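Local coordinates for protein VirX1 (Cyanophage Syn10, PDB 6QGM) that iodinates diverse substrates, probably as a flavin-dependent halogenase of the tryptophan halogenase family, at residues Phe84-Pro95 and Asn460-Gly470; Val403-Met411 and Trp420-Met428. All coordinates share one frame; numbering follows the deposited sequence.

Interaction 1 (Phe84-Pro95 and Asn460-Gly470); sequences FREGKGEVFEYP and NGISFIIAGHG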
loop_
_atom_site.group_PDB
_atom_site.type_symbol
_atom_site.label_atom_id
_atom_site.label_comp_id
_atom_site.label_asym_id
_atom_site.label_seq_id
_atom_site.Cartn_x
_atom_site.Cartn_y
_atom_site.Cartn_z
ATOM N N PHE B 84 11.736 -9.092 -31.093
ATOM C CA PHE B 84 11.807 -8.232 -29.884
ATOM C C PHE B 84 12.746 -8.795 -28.813
ATOM O O PHE B 84 13.316 -7.983 -28.057
ATOM C CB PHE B 84 10.429 -8.012 -29.264
ATOM C CG PHE B 84 9.869 -6.635 -29.517
ATOM C CD1 PHE B 84 9.109 -6.380 -30.648
ATOM C CD2 PHE B 84 10.107 -5.601 -28.624
ATOM C CE1 PHE B 84 8.607 -5.113 -30.885
ATOM C CE2 PHE B 84 9.596 -4.336 -28.858
ATOM C CZ PHE B 84 8.855 -4.090 -29.996
ATOM N N ARG B 85 12.881 -10.112 -28.694
ATOM C CA ARG B 85 13.690 -10.725 -27.606
ATOM C C ARG B 85 15.170 -10.572 -27.935
ATOM O O ARG B 85 15.912 -10.043 -27.085
ATOM C CB ARG B 85 13.376 -12.206 -27.388
ATOM C CG ARG B 85 14.179 -12.813 -26.242
ATOM C CD ARG B 85 13.850 -14.252 -25.874
ATOM N NE ARG B 85 14.133 -15.196 -26.965
ATOM C CZ ARG B 85 13.221 -15.839 -27.673
ATOM N NH1 ARG B 85 11.943 -15.670 -27.415
ATOM N NH2 ARG B 85 13.591 -16.662 -28.631
ATOM N N GLU B 86 15.566 -11.003 -29.132
ATOM C CA GLU B 86 16.983 -11.277 -29.486
ATOM C C GLU B 86 17.327 -10.753 -30.892
ATOM O O GLU B 86 18.507 -10.825 -31.253
ATOM C CB GLU B 86 17.163 -12.788 -29.376
ATOM C CG GLU B 86 18.546 -13.239 -28.991
ATOM C CD GLU B 86 18.653 -14.748 -29.075
ATOM O OE1 GLU B 86 17.719 -15.431 -28.533
ATOM O OE2 GLU B 86 19.644 -15.239 -29.691
ATOM N N GLY B 87 16.344 -10.269 -31.656
ATOM C CA GLY B 87 16.525 -9.713 -33.008
ATOM C C GLY B 87 16.861 -10.766 -34.054
ATOM O O GLY B 87 17.690 -10.469 -34.945
ATOM N N LYS B 88 16.213 -11.933 -33.995
ATOM C CA LYS B 88 16.483 -13.089 -34.895
ATOM C C LYS B 88 15.175 -13.724 -35.381
ATOM O O LYS B 88 15.171 -14.928 -35.619
ATOM C CB LYS B 88 17.346 -14.118 -34.165
ATOM C CG LYS B 88 18.777 -13.687 -33.875
ATOM C CD LYS B 88 19.476 -14.688 -32.993
ATOM C CE LYS B 88 20.969 -14.760 -33.206
ATOM N NZ LYS B 88 21.542 -15.800 -32.328
ATOM N N GLY B 89 14.112 -12.927 -35.547
ATOM C CA GLY B 89 12.815 -13.353 -36.107
ATOM C C GLY B 89 11.981 -14.164 -35.127
ATOM O O GLY B 89 10.887 -14.614 -35.526
ATOM N N GLU B 90 12.455 -14.377 -33.894
ATOM C CA GLU B 90 11.705 -15.093 -32.830
ATOM C C GLU B 90 10.398 -14.344 -32.548
ATOM O O GLU B 90 10.386 -13.091 -32.630
ATOM C CB GLU B 90 12.533 -15.235 -31.544
ATOM C CG GLU B 90 12.757 -13.926 -30.797
ATOM C CD GLU B 90 13.766 -12.972 -31.410
ATOM O OE1 GLU B 90 14.691 -13.443 -32.127
ATOM O OE2 GLU B 90 13.638 -11.760 -31.155
ATOM N N VAL B 91 9.357 -15.096 -32.182
ATOM C CA VAL B 91 7.962 -14.597 -32.030
ATOM C C VAL B 91 7.416 -15.026 -30.668
ATOM O O VAL B 91 7.720 -16.124 -30.220
ATOM C CB VAL B 91 7.071 -15.118 -33.170
ATOM C CG1 VAL B 91 5.674 -14.532 -33.081
ATOM C CG2 VAL B 91 7.680 -14.848 -34.530
ATOM N N PHE B 92 6.631 -14.162 -30.046
ATOM C CA PHE B 92 5.810 -14.500 -28.867
ATOM C C PHE B 92 4.521 -13.687 -28.934
ATOM O O PHE B 92 4.485 -12.672 -29.646
ATOM C CB PHE B 92 6.614 -14.332 -27.582
ATOM C CG PHE B 92 7.085 -12.941 -27.252
ATOM C CD1 PHE B 92 6.306 -12.087 -26.484
ATOM C CD2 PHE B 92 8.345 -12.514 -27.627
ATOM C CE1 PHE B 92 6.760 -10.819 -26.137
ATOM C CE2 PHE B 92 8.794 -11.247 -27.283
ATOM C CZ PHE B 92 7.997 -10.400 -26.551
ATOM N N GLU B 93 3.481 -14.166 -28.252
ATOM C CA GLU B 93 2.145 -13.534 -28.283
ATOM C C GLU B 93 1.827 -12.972 -26.897
ATOM O O GLU B 93 2.332 -13.507 -25.879
ATOM C CB GLU B 93 1.099 -14.548 -28.728
ATOM C CG GLU B 93 1.504 -15.356 -29.951
ATOM C CD GLU B 93 1.092 -14.816 -31.314
ATOM O OE1 GLU B 93 0.286 -13.843 -31.372
ATOM O OE2 GLU B 93 1.577 -15.383 -32.328
ATOM N N TYR B 94 1.059 -11.884 -26.895
ATOM C CA TYR B 94 0.163 -11.458 -25.792
ATOM C C TYR B 94 -1.258 -11.650 -26.305
ATOM O O TYR B 94 -1.812 -10.751 -26.930
ATOM C CB TYR B 94 0.454 -10.012 -25.377
ATOM C CG TYR B 94 -0.356 -9.500 -24.216
ATOM C CD1 TYR B 94 -0.971 -10.380 -23.340
ATOM C CD2 TYR B 94 -0.511 -8.139 -23.982
ATOM C CE1 TYR B 94 -1.703 -9.925 -22.254
ATOM C CE2 TYR B 94 -1.234 -7.668 -22.897
ATOM C CZ TYR B 94 -1.840 -8.566 -22.037
ATOM O OH TYR B 94 -2.561 -8.148 -20.957
ATOM N N PRO B 95 -1.859 -12.852 -26.111
ATOM C CA PRO B 95 -3.224 -13.132 -26.564
ATOM C C PRO B 95 -4.241 -12.499 -25.614
ATOM O O PRO B 95 -3.894 -12.318 -24.475
ATOM C CB PRO B 95 -3.290 -14.656 -26.498
ATOM C CG PRO B 95 -2.419 -14.984 -25.320
ATOM C CD PRO B 95 -1.269 -14.005 -25.414
ATOM N N ASN B 460 -1.019 -9.274 -14.631
ATOM C CA ASN B 460 -1.899 -9.406 -15.822
ATOM C C ASN B 460 -1.262 -8.703 -17.026
ATOM O O ASN B 460 -1.570 -7.521 -17.239
ATOM C CB ASN B 460 -3.328 -8.896 -15.537
ATOM C CG ASN B 460 -4.388 -9.357 -16.539
ATOM O OD1 ASN B 460 -4.101 -9.594 -17.727
ATOM N ND2 ASN B 460 -5.634 -9.474 -16.078
ATOM N N GLY B 461 -0.439 -9.418 -17.800
ATOM C CA GLY B 461 0.118 -8.905 -19.061
ATOM C C GLY B 461 1.634 -8.929 -19.060
ATOM O O GLY B 461 2.235 -9.392 -20.059
ATOM N N ILE B 462 2.237 -8.445 -17.973
ATOM C CA ILE B 462 3.707 -8.492 -17.740
ATOM C C ILE B 462 4.190 -9.934 -17.945
ATOM O O ILE B 462 5.274 -10.113 -18.553
ATOM C CB ILE B 462 4.067 -7.942 -16.345
ATOM C CG1 ILE B 462 3.990 -6.409 -16.337
ATOM C CG2 ILE B 462 5.449 -8.429 -15.908
ATOM C CD1 ILE B 462 3.909 -5.806 -14.955
ATOM N N SER B 463 3.432 -10.914 -17.459
ATOM C CA SER B 463 3.828 -12.341 -17.504
ATOM C C SER B 463 4.122 -12.756 -18.955
ATOM O O SER B 463 5.166 -13.391 -19.171
ATOM C CB SER B 463 2.797 -13.216 -16.850
ATOM O OG SER B 463 2.899 -13.114 -15.446
ATOM N N PHE B 464 3.283 -12.369 -19.920
ATOM C CA PHE B 464 3.453 -12.774 -21.339
ATOM C C PHE B 464 4.720 -12.134 -21.931
ATOM O O PHE B 464 5.400 -12.769 -22.743
ATOM C CB PHE B 464 2.235 -12.377 -22.170
ATOM C CG PHE B 464 0.981 -13.137 -21.829
ATOM C CD1 PHE B 464 0.744 -14.399 -22.350
ATOM C CD2 PHE B 464 0.055 -12.587 -20.958
ATOM C CE1 PHE B 464 -0.406 -15.095 -22.015
ATOM C CE2 PHE B 464 -1.097 -13.280 -20.626
ATOM C CZ PHE B 464 -1.312 -14.543 -21.138
ATOM N N ILE B 465 5.021 -10.907 -21.531
ATOM C CA ILE B 465 6.145 -10.084 -22.071
ATOM C C ILE B 465 7.487 -10.623 -21.544
ATOM O O ILE B 465 8.358 -10.917 -22.386
ATOM C CB ILE B 465 5.934 -8.598 -21.724
ATOM C CG1 ILE B 465 4.608 -8.062 -22.272
ATOM C CG2 ILE B 465 7.110 -7.759 -22.215
ATOM C CD1 ILE B 465 4.358 -8.368 -23.732
ATOM N N ILE B 466 7.651 -10.766 -20.229
ATOM C CA ILE B 466 8.926 -11.272 -19.629
ATOM C C ILE B 466 9.118 -12.768 -19.943
ATOM O O ILE B 466 10.284 -13.184 -20.111
ATOM C CB ILE B 466 9.035 -10.952 -18.120
ATOM C CG1 ILE B 466 7.982 -11.673 -17.279
ATOM C CG2 ILE B 466 9.007 -9.448 -17.890
ATOM C CD1 ILE B 466 8.107 -11.422 -15.800
ATOM N N ALA B 467 8.035 -13.540 -20.065
ATOM C CA ALA B 467 8.066 -14.943 -20.561
ATOM C C ALA B 467 8.669 -14.975 -21.969
ATOM O O ALA B 467 9.619 -15.770 -22.186
ATOM C CB ALA B 467 6.688 -15.562 -20.557
ATOM N N GLY B 468 8.137 -14.143 -22.879
ATOM C CA GLY B 468 8.556 -14.058 -24.291
ATOM C C GLY B 468 9.983 -13.582 -24.426
ATOM O O GLY B 468 10.635 -13.958 -25.423
ATOM N N HIS B 469 10.457 -12.774 -23.478
ATOM C CA HIS B 469 11.851 -12.255 -23.466
ATOM C C HIS B 469 12.794 -13.303 -22.864
ATOM O O HIS B 469 13.996 -13.044 -22.832
ATOM C CB HIS B 469 11.921 -10.920 -22.719
ATOM C CG HIS B 469 11.561 -9.734 -23.551
ATOM N ND1 HIS B 469 11.915 -9.620 -24.881
ATOM C CD2 HIS B 469 10.918 -8.585 -23.238
ATOM C CE1 HIS B 469 11.489 -8.464 -25.348
ATOM N NE2 HIS B 469 10.870 -7.806 -24.355
ATOM N N GLY B 470 12.256 -14.428 -22.385
ATOM C CA GLY B 470 13.021 -15.612 -21.947
ATOM C C GLY B 470 13.308 -15.610 -20.457
ATOM O O GLY B 470 14.280 -16.234 -20.054
#
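R85 NH1 donates to the carbonyl G468 O at 2.9 Å with a nearly straight N-H...O angle of 165°, and the oxygen lies in the plane of the guanidinium, at its edge. This bond ties the loop ahead of strand 91-95, an edge strand of the seven-stranded mixed sheet within the chain, to the last turn of helix 462-468. Strand and helix run almost exactly antiparallel, their axes 8.0 Å apart at closest approach, and a Schellman motif closes the helix at G470. The R85 chain runs extended and then turns at chi3, which brings CD past H469 O before NH1 reaches G468 O. E90 CG covers one guanidinium face, while E90 OE2 accepts from E86 N and G87 N on one side of its carboxylate plane and so braces the same loop. Further along, F92 lies directly on the helix. With CG between the backbone N and the carbonyl carbon (chi1 64°), one face of its ring lies over G468 CA, a CH-pi contact of 3.7 Å to the centroid. G468 has no side chain to hold the ring off. The far end of F92 points at the face of the H469 imidazole, edge-to-face, with centroids 5.4 Å apart and planes at 66°. F84 O lies at the edge of that imidazole (its NE2 is bonded to H406), near its plane, 3.3 Å from H469 CE1. At the other end of the strand Y94 CD1 and CE1 meet F464 CD2; the side chains cross at about a right angle, but the rings meet obliquely, and the F464 ring also meets F130 of helix 129-134 edge-to-face. P95 and F464 point toward each other from opposite directions, P95 CD 3.7 Å from F464 CE1.

Interaction 2 (Val403-Met411 and Trp420-Met428); sequences VAMHYAYSM and WCTQMCNYM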
loop_
_atom_site.group_PDB
_atom_site.type_symbol
_atom_site.label_atom_id
_atom_site.label_comp_id
_atom_site.label_asym_id
_atom_site.label_seq_id
_atom_site.Cartn_x
_atom_site.Cartn_y
_atom_site.Cartn_z
ATOM N N VAL B 403 4.443 -0.573 -21.451
ATOM C CA VAL B 403 5.056 -0.471 -22.810
ATOM C C VAL B 403 6.582 -0.404 -22.635
ATOM O O VAL B 403 7.274 -1.113 -23.363
ATOM C CB VAL B 403 4.475 0.727 -23.593
ATOM C CG1 VAL B 403 5.266 1.059 -24.837
ATOM C CG2 VAL B 403 3.030 0.483 -23.953
ATOM N N ALA B 404 7.086 0.373 -21.671
ATOM C CA ALA B 404 8.534 0.509 -21.396
ATOM C C ALA B 404 9.145 -0.864 -21.065
ATOM O O ALA B 404 10.305 -1.097 -21.465
ATOM C CB ALA B 404 8.779 1.506 -20.284
ATOM N N MET B 405 8.396 -1.753 -20.395
ATOM C CA MET B 405 8.895 -3.085 -19.972
ATOM C C MET B 405 9.209 -3.965 -21.189
ATOM O O MET B 405 10.111 -4.804 -21.072
ATOM C CB MET B 405 7.882 -3.786 -19.066
ATOM C CG MET B 405 7.874 -3.247 -17.657
ATOM S SD MET B 405 6.886 -4.218 -16.521
ATOM C CE MET B 405 7.109 -3.296 -15.002
ATOM N N HIS B 406 8.513 -3.768 -22.312
ATOM C CA HIS B 406 8.748 -4.497 -23.595
ATOM C C HIS B 406 10.178 -4.262 -24.098
ATOM O O HIS B 406 10.738 -5.174 -24.734
ATOM C CB HIS B 406 7.765 -4.059 -24.688
ATOM C CG HIS B 406 6.337 -4.400 -24.420
ATOM N ND1 HIS B 406 5.672 -3.968 -23.297
ATOM C CD2 HIS B 406 5.437 -5.087 -25.142
ATOM C CE1 HIS B 406 4.426 -4.407 -23.324
ATOM N NE2 HIS B 406 4.260 -5.092 -24.449
ATOM N N TYR B 407 10.718 -3.067 -23.856
ATOM C CA TYR B 407 12.081 -2.654 -24.270
ATOM C C TYR B 407 13.084 -3.094 -23.201
ATOM O O TYR B 407 14.107 -3.703 -23.533
ATOM C CB TYR B 407 12.149 -1.135 -24.479
ATOM C CG TYR B 407 11.299 -0.587 -25.599
ATOM C CD1 TYR B 407 11.716 -0.678 -26.910
ATOM C CD2 TYR B 407 10.099 0.053 -25.344
ATOM C CE1 TYR B 407 10.957 -0.172 -27.953
ATOM C CE2 TYR B 407 9.319 0.562 -26.365
ATOM C CZ TYR B 407 9.751 0.449 -27.678
ATOM O OH TYR B 407 9.002 0.956 -28.704
ATOM N N ALA B 408 12.771 -2.786 -21.943
ATOM C CA ALA B 408 13.690 -2.853 -20.790
ATOM C C ALA B 408 14.290 -4.256 -20.644
ATOM O O ALA B 408 15.479 -4.356 -20.266
ATOM C CB ALA B 408 12.941 -2.459 -19.542
ATOM N N TYR B 409 13.490 -5.291 -20.923
ATOM C CA TYR B 409 13.815 -6.713 -20.644
ATOM C C TYR B 409 14.294 -7.432 -21.907
ATOM O O TYR B 409 14.622 -8.611 -21.796
ATOM C CB TYR B 409 12.607 -7.385 -19.999
ATOM C CG TYR B 409 12.386 -6.936 -18.583
ATOM C CD1 TYR B 409 13.230 -7.370 -17.573
ATOM C CD2 TYR B 409 11.367 -6.059 -18.250
ATOM C CE1 TYR B 409 13.046 -6.987 -16.256
ATOM C CE2 TYR B 409 11.186 -5.633 -16.945
ATOM C CZ TYR B 409 12.040 -6.092 -15.951
ATOM O OH TYR B 409 11.900 -5.652 -14.674
ATOM N N SER B 410 14.358 -6.747 -23.053
ATOM C CA SER B 410 14.869 -7.331 -24.319
ATOM C C SER B 410 16.316 -7.787 -24.125
ATOM O O SER B 410 17.010 -7.229 -23.237
ATOM C CB SER B 410 14.761 -6.374 -25.460
ATOM O OG SER B 410 15.378 -6.917 -26.618
ATOM N N MET B 411 16.749 -8.764 -24.926
ATOM C CA MET B 411 18.162 -9.225 -24.971
ATOM C C MET B 411 18.951 -8.379 -25.978
ATOM O O MET B 411 20.193 -8.439 -25.938
ATOM C CB MET B 411 18.268 -10.704 -25.344
ATOM C CG MET B 411 17.585 -11.587 -24.328
ATOM S SD MET B 411 17.880 -13.349 -24.593
ATOM C CE MET B 411 19.626 -13.438 -24.201
ATOM N N TRP B 420 20.808 1.274 -25.446
ATOM C CA TRP B 420 20.219 2.292 -24.533
ATOM C C TRP B 420 19.038 1.691 -23.765
ATOM O O TRP B 420 18.964 1.892 -22.534
ATOM C CB TRP B 420 19.767 3.567 -25.242
ATOM C CG TRP B 420 19.227 4.575 -24.267
ATOM C CD1 TRP B 420 19.955 5.427 -23.483
ATOM C CD2 TRP B 420 17.851 4.789 -23.911
ATOM N NE1 TRP B 420 19.133 6.152 -22.666
ATOM C CE2 TRP B 420 17.831 5.794 -22.921
ATOM C CE3 TRP B 420 16.636 4.216 -24.311
ATOM C CZ2 TRP B 420 16.643 6.250 -22.346
ATOM C CZ3 TRP B 420 15.459 4.677 -23.745
ATOM C CH2 TRP B 420 15.465 5.679 -22.774
ATOM N N CYS B 421 18.135 1.014 -24.479
ATOM C CA CYS B 421 16.859 0.481 -23.936
ATOM C C CYS B 421 17.128 -0.569 -22.847
ATOM O O CYS B 421 16.372 -0.568 -21.864
ATOM C CB CYS B 421 15.996 -0.117 -25.032
ATOM S SG CYS B 421 15.258 1.134 -26.112
ATOM N N THR B 422 18.170 -1.396 -23.008
ATOM C CA THR B 422 18.378 -2.653 -22.238
ATOM C C THR B 422 19.517 -2.532 -21.232
ATOM O O THR B 422 19.554 -3.385 -20.315
ATOM C CB THR B 422 18.684 -3.856 -23.147
ATOM O OG1 THR B 422 19.843 -3.600 -23.944
ATOM C CG2 THR B 422 17.527 -4.210 -24.056
ATOM N N GLN B 423 20.442 -1.577 -21.408
ATOM C CA GLN B 423 21.719 -1.566 -20.644
ATOM C C GLN B 423 21.977 -0.204 -19.989
ATOM O O GLN B 423 22.777 -0.190 -19.049
ATOM C CB GLN B 423 22.881 -1.976 -21.554
ATOM C CG GLN B 423 22.734 -3.374 -22.149
ATOM C CD GLN B 423 22.617 -4.449 -21.099
ATOM O OE1 GLN B 423 23.251 -4.371 -20.044
ATOM N NE2 GLN B 423 21.796 -5.459 -21.376
ATOM N N MET B 424 21.353 0.887 -20.439
ATOM C CA MET B 424 21.704 2.259 -19.978
ATOM C C MET B 424 20.513 2.910 -19.272
ATOM O O MET B 424 20.684 3.348 -18.134
ATOM C CB MET B 424 22.186 3.125 -21.141
ATOM C CG MET B 424 23.605 2.786 -21.544
ATOM S SD MET B 424 24.391 4.162 -22.413
ATOM C CE MET B 424 24.412 5.443 -21.152
ATOM N N CYS B 425 19.346 2.957 -19.900
ATOM C CA CYS B 425 18.126 3.584 -19.324
ATOM C C CYS B 425 17.779 2.957 -17.959
ATOM O O CYS B 425 17.679 1.710 -17.876
ATOM C CB CYS B 425 16.950 3.433 -20.272
ATOM S SG CYS B 425 15.464 4.254 -19.654
ATOM N N ASN B 426 17.604 3.799 -16.934
ATOM C CA ASN B 426 17.160 3.417 -15.565
ATOM C C ASN B 426 15.649 3.618 -15.446
ATOM O O ASN B 426 15.194 4.773 -15.443
ATOM C CB ASN B 426 17.850 4.228 -14.470
ATOM C CG ASN B 426 19.345 4.041 -14.492
ATOM O OD1 ASN B 426 20.079 5.002 -14.713
ATOM N ND2 ASN B 426 19.787 2.804 -14.297
ATOM N N TYR B 427 14.899 2.525 -15.309
ATOM C CA TYR B 427 13.423 2.545 -15.348
ATOM C C TYR B 427 12.844 2.697 -13.941
ATOM O O TYR B 427 11.621 2.897 -13.832
ATOM C CB TYR B 427 12.938 1.294 -16.071
ATOM C CG TYR B 427 13.286 1.234 -17.546
ATOM C CD1 TYR B 427 12.459 1.796 -18.509
ATOM C CD2 TYR B 427 14.442 0.607 -17.984
ATOM C CE1 TYR B 427 12.766 1.723 -19.855
ATOM C CE2 TYR B 427 14.762 0.520 -19.330
ATOM C CZ TYR B 427 13.918 1.074 -20.271
ATOM O OH TYR B 427 14.219 0.993 -21.600
ATOM N N MET B 428 13.688 2.653 -12.905
ATOM C CA MET B 428 13.258 2.597 -11.479
ATOM C C MET B 428 13.935 3.700 -10.677
ATOM O O MET B 428 14.344 3.465 -9.545
ATOM C CB MET B 428 13.643 1.255 -10.848
ATOM C CG MET B 428 12.842 0.083 -11.355
ATOM S SD MET B 428 13.527 -1.517 -10.870
ATOM C CE MET B 428 13.659 -1.292 -9.090
#
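Y427 reaches from the chain beyond helix 416-424 onto the last turn of helix 382-408. These helices are consecutive, a helix-loop-helix connection in which the axes of 403-408 and 420-424 make an angle of 73°. From CB, with CG anti to the carbonyl carbon (chi1 -67°), the ring is carried in toward the other helix. CD1 and CE1 lie along A404, CE1 being 4.0 Å from A404 CB in an oblique approach. On the other flank CD2 and CE2 pass under A408, whose methyl sits over one face, CB 3.7 Å from the ring centroid. C425 SG covers the opposite face, so the ring is clasped between A408 and a residue of its own segment, and W442 of helix 441-451 also stacks with it. At the tip, OH donates to C421 O at 2.7 Å, in the carbonyl plane on a lone pair; this bond ties the tyrosine back to helix 416-424. Beside it C421 SG approaches the Y407 ring obliquely, a sulfur-aromatic contact, while Y407 OH bonds E352. T422 meets the end of helix 382-408 and the residues after it: its OG1 bonds W418 O, and its CG2 packs 3.2 Å from S410 O and 3.5 Å from Y407 O.

Interactions 1 and 2 lie side by side, their centres 14 Å apart, and meet directly. H469 NE2 comes within 2.7 Å of H406 O, and R85 O within 2.6 Å of M411 N, both probable hydrogen bonds; the first ties the end of helix 462-468 to the last turns of helix 382-408, the second the loop before strand 91-95 to the chain just past it. Packing continues the seam, with I465 CD1 3.4 Å from H406 NE2 and I462 CG1 3.6 Å from M405 SD. Both contacts also face the second subunit: R376 NH1 of that copy bonds H469 O of interaction 1 and Y409 O of interaction 2, so one arginine spans the two.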